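Local coordinates for protein enoyl-CoA hydratase/carnithine racemase (Magnetospirillum magneticum, PDB 4NEK) that probably acts on enoyl-CoA thioesters as a member of the crotonase-like enoyl-CoA hydratase/isomerase family, perhaps as a delta(3)-delta(2)-enoyl-CoA isomerase, at residues 48-62 with 92-106. Sequence-based numbering, arbitrary orientation.
Sequences VNVFLILGSQTDFSA and KPVVAAVRGAAIGIG
Phe51, Leu52 and Ile53 lie beside Val94, Val95 and Ala96 in neighbouring parallel strands. Their ladder begins with Phe51 N to Pro93 O (2.9 Å) and ends with Ala97 N to Ile53 O (3.1 Å). A second, short pairing follows the loops. There Ala101 O takes both Phe60 N and Ser61 N, and Ser61 O accepts Ile103 N at 2.8 Å.

Polar side chains also meet the other segment. The extended Lys92 chain carries NZ to Val48 O (2.7 Å). Asp59 OD1 receives Ala101 N through its anti lone pair at 2.9 Å. Gln57 O sits over one face of the Arg99 guanidinium; a water joins Arg99 NH1 to Ser56 O.

Apolar packing is closest between Ile53 CD1 and Val94 CG1 (3.5 Å). Phe60 CG is anti to the backbone N (chi1 -175°), and the ring lies against Val98. Val98 CG1 sits over the ring centre in a CH-pi contact, while Gly106 O meets the ring edge. An alanine at Phe60 is likely to open a gap beside Val98.

In this crotonase-like fold, strand 50-54 lies between strands 13-18 and 94-98. Helices 179-194 and 198-208 pack against the pair, through Val95 on Leu193 and Pro93 on Leu201.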
loop_
_atom_site.group_PDB
_atom_site.type_symbol
_atom_site.label_atom_id
_atom_site.label_comp_id
_atom_site.label_asym_id
_atom_site.label_seq_id
_atom_site.Cartn_x
_atom_site.Cartn_y
_atom_site.Cartn_z
ATOM N N VAL C 48 -9.248 -5.646 37.495
ATOM C CA VAL C 48 -8.514 -5.416 36.259
ATOM C C VAL C 48 -9.008 -6.292 35.104
ATOM O O VAL C 48 -9.051 -7.510 35.219
ATOM C CB VAL C 48 -7.062 -5.728 36.469
ATOM C CG1 VAL C 48 -6.316 -5.669 35.145
ATOM C CG2 VAL C 48 -6.487 -4.737 37.442
ATOM N N ASN C 49 -9.379 -5.647 34.011
ATOM C CA ASN C 49 -9.780 -6.338 32.818
ATOM C C ASN C 49 -8.757 -6.303 31.707
ATOM O O ASN C 49 -8.733 -7.221 30.892
ATOM C CB ASN C 49 -11.045 -5.712 32.273
ATOM C CG ASN C 49 -12.253 -6.001 33.141
ATOM O OD1 ASN C 49 -12.181 -6.724 34.129
ATOM N ND2 ASN C 49 -13.375 -5.490 32.731
ATOM N N VAL C 50 -7.915 -5.268 31.687
ATOM C CA VAL C 50 -7.008 -5.043 30.588
ATOM C C VAL C 50 -5.750 -4.384 31.120
ATOM O O VAL C 50 -5.841 -3.566 32.019
ATOM C CB VAL C 50 -7.671 -4.089 29.583
ATOM C CG1 VAL C 50 -6.750 -3.751 28.428
ATOM C CG2 VAL C 50 -8.922 -4.720 29.039
ATOM N N PHE C 51 -4.608 -4.666 30.493
ATOM C CA PHE C 51 -3.359 -3.929 30.733
ATOM C C PHE C 51 -3.081 -2.911 29.663
ATOM O O PHE C 51 -3.339 -3.140 28.493
ATOM C CB PHE C 51 -2.177 -4.870 30.716
ATOM C CG PHE C 51 -2.172 -5.878 31.837
ATOM C CD1 PHE C 51 -1.584 -5.569 33.030
ATOM C CD2 PHE C 51 -2.698 -7.146 31.653
ATOM C CE1 PHE C 51 -1.565 -6.497 34.062
ATOM C CE2 PHE C 51 -2.671 -8.078 32.666
ATOM C CZ PHE C 51 -2.129 -7.754 33.882
ATOM N N LEU C 52 -2.477 -1.819 30.078
ATOM C CA LEU C 52 -1.972 -0.840 29.146
ATOM C C LEU C 52 -0.515 -0.502 29.483
ATOM O O LEU C 52 -0.232 0.024 30.534
ATOM C CB LEU C 52 -2.806 0.413 29.225
ATOM C CG LEU C 52 -2.242 1.625 28.493
ATOM C CD1 LEU C 52 -2.141 1.323 27.017
ATOM C CD2 LEU C 52 -3.145 2.816 28.669
ATOM N N ILE C 53 0.397 -0.808 28.570
ATOM C CA ILE C 53 1.809 -0.583 28.786
ATOM C C ILE C 53 2.285 0.632 28.063
ATOM O O ILE C 53 2.093 0.738 26.870
ATOM C CB ILE C 53 2.642 -1.705 28.208
ATOM C CG1 ILE C 53 2.175 -3.030 28.738
ATOM C CG2 ILE C 53 4.107 -1.560 28.576
ATOM C CD1 ILE C 53 2.726 -4.133 27.873
ATOM N N LEU C 54 2.961 1.497 28.801
ATOM C CA LEU C 54 3.408 2.797 28.306
ATOM C C LEU C 54 4.877 3.019 28.613
ATOM O O LEU C 54 5.439 2.385 29.504
ATOM C CB LEU C 54 2.666 3.924 29.029
ATOM C CG LEU C 54 1.151 3.841 28.919
ATOM C CD1 LEU C 54 0.469 4.954 29.715
ATOM C CD2 LEU C 54 0.727 3.918 27.477
ATOM N N GLY C 55 5.478 3.957 27.896
ATOM C CA GLY C 55 6.817 4.397 28.216
ATOM C C GLY C 55 6.845 5.827 28.705
ATOM O O GLY C 55 5.920 6.316 29.349
ATOM N N SER C 56 7.949 6.499 28.397
ATOM C CA SER C 56 8.145 7.883 28.800
ATOM C C SER C 56 7.389 8.745 27.813
ATOM O O SER C 56 6.681 8.229 26.920
ATOM C CB SER C 56 9.618 8.222 28.806
ATOM O OG SER C 56 10.107 8.508 27.490
ATOM N N GLN C 57 7.549 10.050 27.938
ATOM C CA GLN C 57 6.932 10.959 26.988
ATOM C C GLN C 57 7.710 10.997 25.705
ATOM O O GLN C 57 7.237 11.569 24.738
ATOM C CB GLN C 57 6.791 12.374 27.581
ATOM C CG GLN C 57 5.750 12.498 28.696
ATOM C CD GLN C 57 4.475 11.670 28.446
ATOM O OE1 GLN C 57 4.253 10.638 29.077
ATOM N NE2 GLN C 57 3.662 12.101 27.500
ATOM N N THR C 58 8.892 10.400 25.658
ATOM C CA THR C 58 9.652 10.402 24.402
ATOM C C THR C 58 10.081 9.039 23.891
ATOM O O THR C 58 10.536 8.962 22.768
ATOM C CB THR C 58 10.944 11.217 24.524
ATOM O OG1 THR C 58 11.755 10.616 25.541
ATOM C CG2 THR C 58 10.636 12.650 24.892
ATOM N N ASP C 59 9.991 7.988 24.699
ATOM C CA ASP C 59 10.492 6.692 24.301
ATOM C C ASP C 59 9.743 5.564 24.942
ATOM O O ASP C 59 9.191 5.703 25.998
ATOM C CB ASP C 59 11.946 6.532 24.695
ATOM C CG ASP C 59 12.866 7.489 23.963
ATOM O OD1 ASP C 59 13.226 7.210 22.778
ATOM O OD2 ASP C 59 13.255 8.520 24.582
ATOM N N PHE C 60 9.697 4.442 24.259
ATOM C CA PHE C 60 9.077 3.274 24.802
ATOM C C PHE C 60 10.144 2.507 25.584
ATOM O O PHE C 60 10.053 2.382 26.793
ATOM C CB PHE C 60 8.461 2.421 23.676
ATOM C CG PHE C 60 7.681 1.228 24.163
ATOM C CD1 PHE C 60 6.557 1.388 24.899
ATOM C CD2 PHE C 60 8.097 -0.071 23.863
ATOM C CE1 PHE C 60 5.841 0.292 25.349
ATOM C CE2 PHE C 60 7.390 -1.176 24.302
ATOM C CZ PHE C 60 6.263 -0.989 25.059
ATOM N N SER C 61 11.138 1.971 24.878
ATOM C CA SER C 61 12.285 1.368 25.520
ATOM C C SER C 61 13.381 1.190 24.560
ATOM O O SER C 61 13.208 0.607 23.488
ATOM C CB SER C 61 11.943 -0.002 26.089
ATOM O OG SER C 61 13.108 -0.578 26.609
ATOM N N ALA C 62 14.555 1.619 24.979
ATOM C CA ALA C 62 15.753 1.391 24.222
ATOM C C ALA C 62 16.337 -0.008 24.415
ATOM O O ALA C 62 17.446 -0.244 24.035
ATOM C CB ALA C 62 16.779 2.424 24.601
ATOM N N LYS C 92 -5.316 -11.922 30.213
ATOM C CA LYS C 92 -6.032 -10.690 29.924
ATOM C C LYS C 92 -5.364 -9.913 28.791
ATOM O O LYS C 92 -4.196 -10.069 28.527
ATOM C CB LYS C 92 -6.134 -9.804 31.174
ATOM C CG LYS C 92 -6.837 -10.487 32.329
ATOM C CD LYS C 92 -6.913 -9.633 33.617
ATOM C CE LYS C 92 -7.529 -10.447 34.748
ATOM N NZ LYS C 92 -7.621 -9.701 36.011
ATOM N N PRO C 93 -6.123 -9.071 28.136
ATOM C CA PRO C 93 -5.612 -8.317 27.012
ATOM C C PRO C 93 -4.590 -7.295 27.406
ATOM O O PRO C 93 -4.628 -6.776 28.519
ATOM C CB PRO C 93 -6.841 -7.570 26.469
ATOM C CG PRO C 93 -8.025 -8.256 27.055
ATOM C CD PRO C 93 -7.567 -8.849 28.353
ATOM N N VAL C 94 -3.717 -6.992 26.453
ATOM C CA VAL C 94 -2.584 -6.112 26.672
ATOM C C VAL C 94 -2.491 -5.139 25.497
ATOM O O VAL C 94 -2.436 -5.538 24.358
ATOM C CB VAL C 94 -1.297 -6.931 26.733
ATOM C CG1 VAL C 94 -0.097 -6.039 26.934
ATOM C CG2 VAL C 94 -1.369 -7.989 27.833
ATOM N N VAL C 95 -2.533 -3.857 25.807
ATOM C CA VAL C 95 -2.437 -2.810 24.810
ATOM C C VAL C 95 -1.158 -2.054 25.070
ATOM O O VAL C 95 -0.820 -1.833 26.222
ATOM C CB VAL C 95 -3.601 -1.823 24.987
ATOM C CG1 VAL C 95 -3.489 -0.656 23.992
ATOM C CG2 VAL C 95 -4.929 -2.546 24.823
ATOM N N ALA C 96 -0.435 -1.700 24.031
ATOM C CA ALA C 96 0.782 -0.932 24.205
ATOM C C ALA C 96 0.773 0.322 23.369
ATOM O O ALA C 96 0.179 0.343 22.318
ATOM C CB ALA C 96 1.959 -1.767 23.812
ATOM N N ALA C 97 1.428 1.363 23.866
ATOM C CA ALA C 97 1.574 2.579 23.122
ATOM C C ALA C 97 3.036 2.858 23.067
ATOM O O ALA C 97 3.657 3.074 24.100
ATOM C CB ALA C 97 0.853 3.712 23.834
ATOM N N VAL C 98 3.607 2.860 21.864
ATOM C CA VAL C 98 5.022 3.032 21.696
ATOM C C VAL C 98 5.375 4.303 20.983
ATOM O O VAL C 98 4.580 4.832 20.238
ATOM C CB VAL C 98 5.621 1.849 20.939
ATOM C CG1 VAL C 98 5.204 0.548 21.595
ATOM C CG2 VAL C 98 5.133 1.771 19.520
ATOM N N ARG C 99 6.597 4.761 21.178
ATOM C CA ARG C 99 7.130 5.952 20.517
ATOM C C ARG C 99 8.610 5.985 20.663
ATOM O O ARG C 99 9.160 5.252 21.461
ATOM C CB ARG C 99 6.556 7.227 21.139
ATOM C CG ARG C 99 7.082 7.469 22.540
ATOM C CD ARG C 99 6.092 8.219 23.400
ATOM N NE ARG C 99 5.821 9.509 22.817
ATOM C CZ ARG C 99 4.815 10.290 23.160
ATOM N NH1 ARG C 99 3.967 9.966 24.133
ATOM N NH2 ARG C 99 4.656 11.426 22.517
ATOM N N GLY C 100 9.263 6.864 19.910
ATOM C CA GLY C 100 10.717 6.980 19.940
ATOM C C GLY C 100 11.393 5.630 19.801
ATOM O O GLY C 100 11.060 4.848 18.913
ATOM N N ALA C 101 12.292 5.321 20.716
ATOM C CA ALA C 101 12.990 4.046 20.670
ATOM C C ALA C 101 12.114 2.856 21.075
ATOM O O ALA C 101 11.436 2.897 22.094
ATOM C CB ALA C 101 14.188 4.094 21.563
ATOM N N ALA C 102 12.107 1.830 20.239
ATOM C CA ALA C 102 11.542 0.527 20.561
ATOM C C ALA C 102 12.538 -0.511 20.138
ATOM O O ALA C 102 12.476 -1.067 19.055
ATOM C CB ALA C 102 10.228 0.312 19.852
ATOM N N ILE C 103 13.509 -0.751 21.010
ATOM C CA ILE C 103 14.693 -1.500 20.640
ATOM C C ILE C 103 14.811 -2.754 21.460
ATOM O O ILE C 103 14.463 -2.777 22.625
ATOM C CB ILE C 103 15.945 -0.658 20.811
ATOM C CG1 ILE C 103 15.841 0.585 19.933
ATOM C CG2 ILE C 103 17.196 -1.466 20.451
ATOM C CD1 ILE C 103 16.957 1.573 20.190
ATOM N N GLY C 104 15.261 -3.813 20.793
ATOM C CA GLY C 104 15.395 -5.101 21.392
ATOM C C GLY C 104 14.086 -5.601 21.894
ATOM O O GLY C 104 13.142 -5.771 21.140
ATOM N N ILE C 105 14.013 -5.769 23.205
ATOM C CA ILE C 105 12.787 -6.166 23.884
ATOM C C ILE C 105 11.666 -5.131 23.673
ATOM O O ILE C 105 10.501 -5.459 23.653
ATOM C CB ILE C 105 13.078 -6.443 25.384
ATOM C CG1 ILE C 105 11.842 -6.970 26.097
ATOM C CG2 ILE C 105 13.562 -5.191 26.102
ATOM C CD1 ILE C 105 11.291 -8.257 25.508
ATOM N N GLY C 106 12.027 -3.879 23.485
ATOM C CA GLY C 106 11.056 -2.872 23.134
ATOM C C GLY C 106 10.297 -3.208 21.858
ATOM O O GLY C 106 9.139 -2.844 21.737
HETATM O O HOH W 1 3.993 7.823 26.017
#